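Local coordinates for protein ribonuclease (Chelonia mydas, PDB 2ZPO) that probably cleaves single- and double-stranded RNA on the 3' side of pyrimidine nucleotides, as a secreted ribonuclease of the pancreatic type, at residues T36-A49 with F76-P90. Residues are numbered along the deposited sequence; the frame is centred on the assembly and turned at random.
Sequences TLPVCKFTNTFVHA and FALTTCRLQGGSQRP. Unlike the reference sequence in segment 36-49: Leu37 (reference Ser). With SO4 (sulfate ion), chain F; SO4 (sulfate ion), chain B.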
loop_
_atom_site.group_PDB
_atom_site.type_symbol
_atom_site.label_atom_id
_atom_site.label_comp_id
_atom_site.label_asym_id
_atom_site.label_seq_id
_atom_site.Cartn_x
_atom_site.Cartn_y
_atom_site.Cartn_z
ATOM N N THR A 36 10.267 -4.810 7.401
ATOM C CA THR A 36 10.538 -6.008 8.214
ATOM C C THR A 36 11.619 -5.797 9.283
ATOM O O THR A 36 12.022 -6.753 9.953
ATOM C CB THR A 36 10.863 -7.251 7.372
ATOM O OG1 THR A 36 12.071 -7.050 6.651
ATOM C CG2 THR A 36 9.737 -7.548 6.380
ATOM N N LEU A 37 12.075 -4.559 9.429
ATOM C CA LEU A 37 12.939 -4.206 10.548
ATOM C C LEU A 37 12.450 -2.926 11.201
ATOM O O LEU A 37 11.991 -2.011 10.498
ATOM C CB LEU A 37 14.386 -4.049 10.097
ATOM C CG LEU A 37 15.281 -5.285 10.029
ATOM C CD1 LEU A 37 16.678 -4.859 9.693
ATOM C CD2 LEU A 37 15.273 -6.071 11.340
ATOM N N PRO A 38 12.527 -2.852 12.545
ATOM C CA PRO A 38 13.009 -3.905 13.458
ATOM C C PRO A 38 12.022 -5.059 13.722
ATOM O O PRO A 38 12.406 -6.067 14.323
ATOM C CB PRO A 38 13.289 -3.132 14.751
ATOM C CG PRO A 38 12.331 -1.979 14.701
ATOM C CD PRO A 38 12.143 -1.624 13.265
ATOM N N VAL A 39 10.777 -4.918 13.277
ATOM C CA VAL A 39 9.741 -5.962 13.468
ATOM C C VAL A 39 8.973 -6.200 12.157
ATOM O O VAL A 39 8.992 -5.361 11.264
ATOM C CB VAL A 39 8.721 -5.568 14.574
ATOM C CG1 VAL A 39 9.402 -5.534 15.958
ATOM C CG2 VAL A 39 8.089 -4.214 14.277
ATOM N N CYS A 40 8.294 -7.341 12.059
ATOM C CA CYS A 40 7.469 -7.649 10.887
ATOM C C CYS A 40 6.180 -6.834 10.905
ATOM O O CYS A 40 5.380 -6.985 11.835
ATOM C CB CYS A 40 7.081 -9.122 10.864
ATOM S SG CYS A 40 8.410 -10.284 11.072
ATOM N N LYS A 41 5.983 -5.957 9.912
ATOM C CA LYS A 41 4.674 -5.304 9.742
ATOM C C LYS A 41 3.621 -6.377 9.427
ATOM O O LYS A 41 3.857 -7.294 8.628
ATOM C CB LYS A 41 4.715 -4.224 8.664
ATOM C CG LYS A 41 3.414 -3.383 8.541
ATOM C CD LYS A 41 3.621 -2.226 7.597
ATOM C CE LYS A 41 2.342 -1.399 7.475
ATOM N NZ LYS A 41 2.382 -0.583 6.212
ATOM N N PHE A 42 2.455 -6.273 10.067
ATOM C CA PHE A 42 1.445 -7.318 9.947
ATOM C C PHE A 42 0.807 -7.416 8.555
ATOM O O PHE A 42 0.630 -8.519 8.027
ATOM C CB PHE A 42 0.381 -7.156 11.046
ATOM C CG PHE A 42 0.823 -7.675 12.388
ATOM C CD1 PHE A 42 1.017 -9.042 12.592
ATOM C CD2 PHE A 42 1.036 -6.803 13.456
ATOM C CE1 PHE A 42 1.427 -9.533 13.835
ATOM C CE2 PHE A 42 1.443 -7.286 14.705
ATOM C CZ PHE A 42 1.638 -8.657 14.887
ATOM N N THR A 43 0.453 -6.271 7.982
ATOM C CA THR A 43 -0.226 -6.229 6.685
ATOM C C THR A 43 0.168 -4.981 5.939
ATOM O O THR A 43 0.473 -3.956 6.540
ATOM C CB THR A 43 -1.786 -6.306 6.852
ATOM O OG1 THR A 43 -2.410 -6.530 5.593
ATOM C CG2 THR A 43 -2.331 -5.021 7.447
ATOM N N ASN A 44 0.145 -5.063 4.609
ATOM C CA ASN A 44 0.451 -3.910 3.782
ATOM C C ASN A 44 -0.070 -4.138 2.372
ATOM O O ASN A 44 0.045 -5.243 1.839
ATOM C CB ASN A 44 1.960 -3.650 3.749
ATOM C CG ASN A 44 2.310 -2.356 3.048
ATOM O OD1 ASN A 44 2.132 -1.284 3.606
ATOM N ND2 ASN A 44 2.831 -2.452 1.824
ATOM N N THR A 45 -0.692 -3.107 1.811
ATOM C CA THR A 45 -1.112 -3.124 0.423
ATOM C C THR A 45 -0.184 -2.280 -0.452
ATOM O O THR A 45 0.121 -1.108 -0.140
ATOM C CB THR A 45 -2.564 -2.614 0.281
ATOM O OG1 THR A 45 -3.447 -3.500 1.000
ATOM C CG2 THR A 45 -2.966 -2.532 -1.199
ATOM N N PHE A 46 0.226 -2.868 -1.575
ATOM C CA PHE A 46 0.978 -2.156 -2.598
ATOM C C PHE A 46 0.014 -1.818 -3.703
ATOM O O PHE A 46 -0.745 -2.683 -4.167
ATOM C CB PHE A 46 2.106 -3.043 -3.130
ATOM C CG PHE A 46 3.169 -3.331 -2.097
ATOM C CD1 PHE A 46 4.159 -2.374 -1.815
ATOM C CD2 PHE A 46 3.151 -4.530 -1.367
ATOM C CE1 PHE A 46 5.157 -2.637 -0.838
ATOM C CE2 PHE A 46 4.147 -4.799 -0.406
ATOM C CZ PHE A 46 5.141 -3.848 -0.142
ATOM N N VAL A 47 0.008 -0.548 -4.101
ATOM C CA VAL A 47 -0.890 -0.101 -5.164
ATOM C C VAL A 47 -0.043 0.024 -6.435
ATOM O O VAL A 47 0.988 0.692 -6.421
ATOM C CB VAL A 47 -1.538 1.272 -4.813
ATOM C CG1 VAL A 47 -2.476 1.682 -5.912
ATOM C CG2 VAL A 47 -2.284 1.223 -3.449
ATOM N N HIS A 48 -0.499 -0.582 -7.543
ATOM C CA HIS A 48 0.267 -0.572 -8.813
ATOM C C HIS A 48 -0.271 0.502 -9.743
ATOM O O HIS A 48 -0.879 0.235 -10.788
ATOM C CB HIS A 48 0.279 -1.969 -9.455
ATOM C CG HIS A 48 0.614 -3.039 -8.471
ATOM N ND1 HIS A 48 1.747 -2.981 -7.682
ATOM C CD2 HIS A 48 -0.072 -4.144 -8.076
ATOM C CE1 HIS A 48 1.765 -4.031 -6.873
ATOM N NE2 HIS A 48 0.674 -4.748 -7.094
ATOM N N ALA A 49 -0.055 1.741 -9.328
ATOM C CA ALA A 49 -0.384 2.924 -10.132
ATOM C C ALA A 49 0.669 3.959 -9.744
ATOM O O ALA A 49 1.318 3.845 -8.706
ATOM C CB ALA A 49 -1.761 3.442 -9.776
ATOM N N PHE A 76 -7.795 0.252 -8.846
ATOM C CA PHE A 76 -6.366 0.072 -9.050
ATOM C C PHE A 76 -5.971 -1.389 -8.909
ATOM O O PHE A 76 -6.597 -2.104 -8.148
ATOM C CB PHE A 76 -5.576 0.865 -7.994
ATOM C CG PHE A 76 -5.760 2.350 -8.092
ATOM C CD1 PHE A 76 -6.622 3.011 -7.235
ATOM C CD2 PHE A 76 -5.106 3.088 -9.087
ATOM C CE1 PHE A 76 -6.809 4.392 -7.336
ATOM C CE2 PHE A 76 -5.307 4.471 -9.184
ATOM C CZ PHE A 76 -6.137 5.120 -8.285
ATOM N N ALA A 77 -4.945 -1.810 -9.659
ATOM C CA ALA A 77 -4.301 -3.100 -9.393
ATOM C C ALA A 77 -3.638 -2.999 -8.009
ATOM O O ALA A 77 -2.903 -2.044 -7.719
ATOM C CB ALA A 77 -3.252 -3.399 -10.447
ATOM N N LEU A 78 -3.877 -4.001 -7.166
ATOM C CA LEU A 78 -3.365 -4.058 -5.787
ATOM C C LEU A 78 -2.743 -5.400 -5.482
ATOM O O LEU A 78 -3.186 -6.427 -6.012
ATOM C CB LEU A 78 -4.507 -3.866 -4.786
ATOM C CG LEU A 78 -5.413 -2.654 -4.910
ATOM C CD1 LEU A 78 -6.462 -2.708 -3.832
ATOM C CD2 LEU A 78 -4.612 -1.347 -4.803
ATOM N N THR A 79 -1.715 -5.392 -4.638
ATOM C CA THR A 79 -1.272 -6.629 -3.999
ATOM C C THR A 79 -1.309 -6.399 -2.497
ATOM O O THR A 79 -0.751 -5.403 -1.991
ATOM C CB THR A 79 0.150 -7.019 -4.417
ATOM O OG1 THR A 79 0.194 -7.092 -5.847
ATOM C CG2 THR A 79 0.556 -8.396 -3.816
ATOM N N THR A 80 -1.950 -7.326 -1.796
ATOM C CA THR A 80 -2.109 -7.238 -0.347
ATOM C C THR A 80 -1.318 -8.358 0.289
ATOM O O THR A 80 -1.480 -9.525 -0.086
ATOM C CB THR A 80 -3.610 -7.251 0.070
ATOM O OG1 THR A 80 -4.310 -6.245 -0.676
ATOM C CG2 THR A 80 -3.744 -6.951 1.524
ATOM N N CYS A 81 -0.452 -7.987 1.234
ATOM C CA CYS A 81 0.417 -8.915 1.930
ATOM C C CYS A 81 0.003 -8.980 3.393
ATOM O O CYS A 81 -0.213 -7.944 4.012
ATOM C CB CYS A 81 1.868 -8.434 1.838
ATOM S SG CYS A 81 2.437 -8.197 0.138
ATOM N N ARG A 82 -0.104 -10.199 3.918
ATOM C CA ARG A 82 -0.472 -10.438 5.315
ATOM C C ARG A 82 0.525 -11.437 5.904
ATOM O O ARG A 82 0.828 -12.456 5.302
ATOM C CB ARG A 82 -1.906 -10.968 5.425
ATOM C CG ARG A 82 -2.971 -9.869 5.299
ATOM C CD ARG A 82 -4.408 -10.414 5.226
ATOM N NE ARG A 82 -4.881 -11.022 6.478
ATOM C CZ ARG A 82 -5.532 -10.369 7.451
ATOM N NH1 ARG A 82 -5.770 -9.069 7.352
ATOM N NH2 ARG A 82 -5.921 -11.027 8.546
ATOM N N LEU A 83 1.038 -11.096 7.084
ATOM C CA LEU A 83 2.051 -11.877 7.783
ATOM C C LEU A 83 1.509 -13.250 8.138
ATOM O O LEU A 83 0.365 -13.375 8.588
ATOM C CB LEU A 83 2.438 -11.155 9.068
ATOM C CG LEU A 83 3.688 -11.633 9.823
ATOM C CD1 LEU A 83 4.983 -11.389 9.037
ATOM C CD2 LEU A 83 3.751 -10.945 11.164
ATOM N N GLN A 84 2.324 -14.270 7.905
ATOM C CA GLN A 84 2.042 -15.604 8.460
ATOM C C GLN A 84 2.264 -15.591 9.963
ATOM O O GLN A 84 3.370 -15.256 10.459
ATOM C CB GLN A 84 2.930 -16.673 7.843
ATOM C CG GLN A 84 2.813 -16.727 6.353
ATOM C CD GLN A 84 3.320 -18.003 5.771
ATOM O OE1 GLN A 84 4.338 -18.563 6.205
ATOM N NE2 GLN A 84 2.628 -18.482 4.741
ATOM N N GLY A 85 1.208 -15.997 10.672
ATOM C CA GLY A 85 1.105 -15.970 12.151
ATOM C C GLY A 85 1.260 -14.564 12.678
ATOM O O GLY A 85 0.841 -13.599 12.025
ATOM N N GLY A 86 1.707 -14.435 13.919
ATOM C CA GLY A 86 1.116 -13.425 14.879
ATOM C C GLY A 86 2.414 -12.778 15.472
ATOM O O GLY A 86 2.288 -11.861 16.284
ATOM N N SER A 87 3.616 -13.275 15.157
ATOM C CA SER A 87 4.802 -12.768 15.835
ATOM C C SER A 87 5.493 -11.689 15.032
ATOM O O SER A 87 5.691 -11.845 13.820
ATOM C CB SER A 87 5.773 -13.900 16.130
ATOM O OG SER A 87 6.982 -13.363 16.701
ATOM N N GLN A 88 5.808 -10.606 15.721
ATOM C CA GLN A 88 6.604 -9.498 15.205
ATOM C C GLN A 88 8.101 -9.808 15.001
ATOM O O GLN A 88 8.799 -8.992 14.406
ATOM C CB GLN A 88 6.512 -8.275 16.154
ATOM C CG GLN A 88 7.026 -8.540 17.579
ATOM C CD GLN A 88 7.325 -7.290 18.397
ATOM O OE1 GLN A 88 8.170 -7.321 19.292
ATOM N NE2 GLN A 88 6.636 -6.190 18.102
ATOM N N ARG A 89 8.587 -10.984 15.555
ATOM C CA ARG A 89 10.062 -11.343 15.504
ATOM C C ARG A 89 10.181 -11.793 14.055
ATOM O O ARG A 89 9.590 -12.787 13.683
ATOM C CB ARG A 89 10.347 -12.452 16.489
ATOM C CG ARG A 89 11.795 -12.478 16.825
ATOM C CD ARG A 89 12.113 -13.567 17.820
ATOM N NE ARG A 89 13.533 -13.873 17.773
ATOM C CZ ARG A 89 14.473 -13.199 18.432
ATOM N NH1 ARG A 89 15.746 -13.556 18.313
ATOM N NH2 ARG A 89 14.146 -12.176 19.203
ATOM N N PRO A 90 11.109 -11.206 13.259
ATOM C CA PRO A 90 11.753 -12.052 12.170
ATOM C C PRO A 90 12.194 -13.401 12.418
ATOM O O PRO A 90 12.588 -13.663 13.552
ATOM C CB PRO A 90 12.798 -11.080 11.567
ATOM C CG PRO A 90 12.509 -9.741 12.151
ATOM C CD PRO A 90 11.900 -9.999 13.499
HETATM S S SO4 F . -5.237 -14.273 6.768
HETATM O O1 SO4 F . -3.954 -13.575 6.712
HETATM O O2 SO4 F . -5.013 -15.703 6.961
HETATM O O3 SO4 F . -6.023 -13.750 7.884
HETATM O O4 SO4 F . -5.960 -14.075 5.514
HETATM S S SO4 B . 0.082 3.607 6.745
HETATM O O1 SO4 B . 1.063 2.576 6.418
HETATM O O2 SO4 B . -0.539 3.354 8.045
HETATM O O3 SO4 B . 0.701 4.953 6.781
HETATM O O4 SO4 B . -0.987 3.568 5.765
HETATM O O HOH W 1 -3.638 0.330 -11.415
#
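His48 and Thr79 meet at the border of a closely packed antiparallel strand pair: ring atom His48 NE2 lies 2.7 Å from Thr79 OG1, the hydroxyl sitting at the ring edge, and the bond is nearly straight (174°). With CG beside the backbone N (chi1 -47°), the imidazole turns its NE2 edge to Thr79, while its other nitrogen bonds Asp13 O and Thr79 OG1 also bonds Arg16. Losing the ring to an alanine here is likely to leave Asp13 O without its imidazole partner and the Thr79 hydroxyl with Arg16 alone of the two.

Strands 43-47 and 76-83 run at 162°, hydrogen-bonded pairs (Asn44 with Cys81, Phe46 with Thr79) alternating with non-hydrogen-bonded ones (Thr43 with Arg82, Thr45 with Thr80, Val47 with Leu78). Beside buried Thr79, the Phe46 ring takes Asn44 ND2 over its centre and Cys81 SG at its edge, 3.8 Å from CE2; Cys81 is disulfide-bonded to Cys26 of helix 22-32. On the other face, Val47 CG2 lies 3.7 Å from Leu78 CD2, side by side, and Thr45 OG1 and Thr80 OG1 share a weak bond (3.3 Å).

Toward solvent the contact thins. Exposed Arg82 bends at chi3 to grip a sulfate through NE and NH2. Leu83 N donates to Phe42 O, and in the Phe42 conformer described, CD1 lies 3.6 Å from Leu83 CD2 and CE1 3.5 Å from Gly86 O; beyond, Cys40 N reaches Gln88 O.

Lys41 NZ donates to Asn44 OD1 (2.7 Å) near a second sulfate, which also bonds His11 and His114, consistent with the phosphate-binding active site on the curved antiparallel sheet of the ribonuclease A fold.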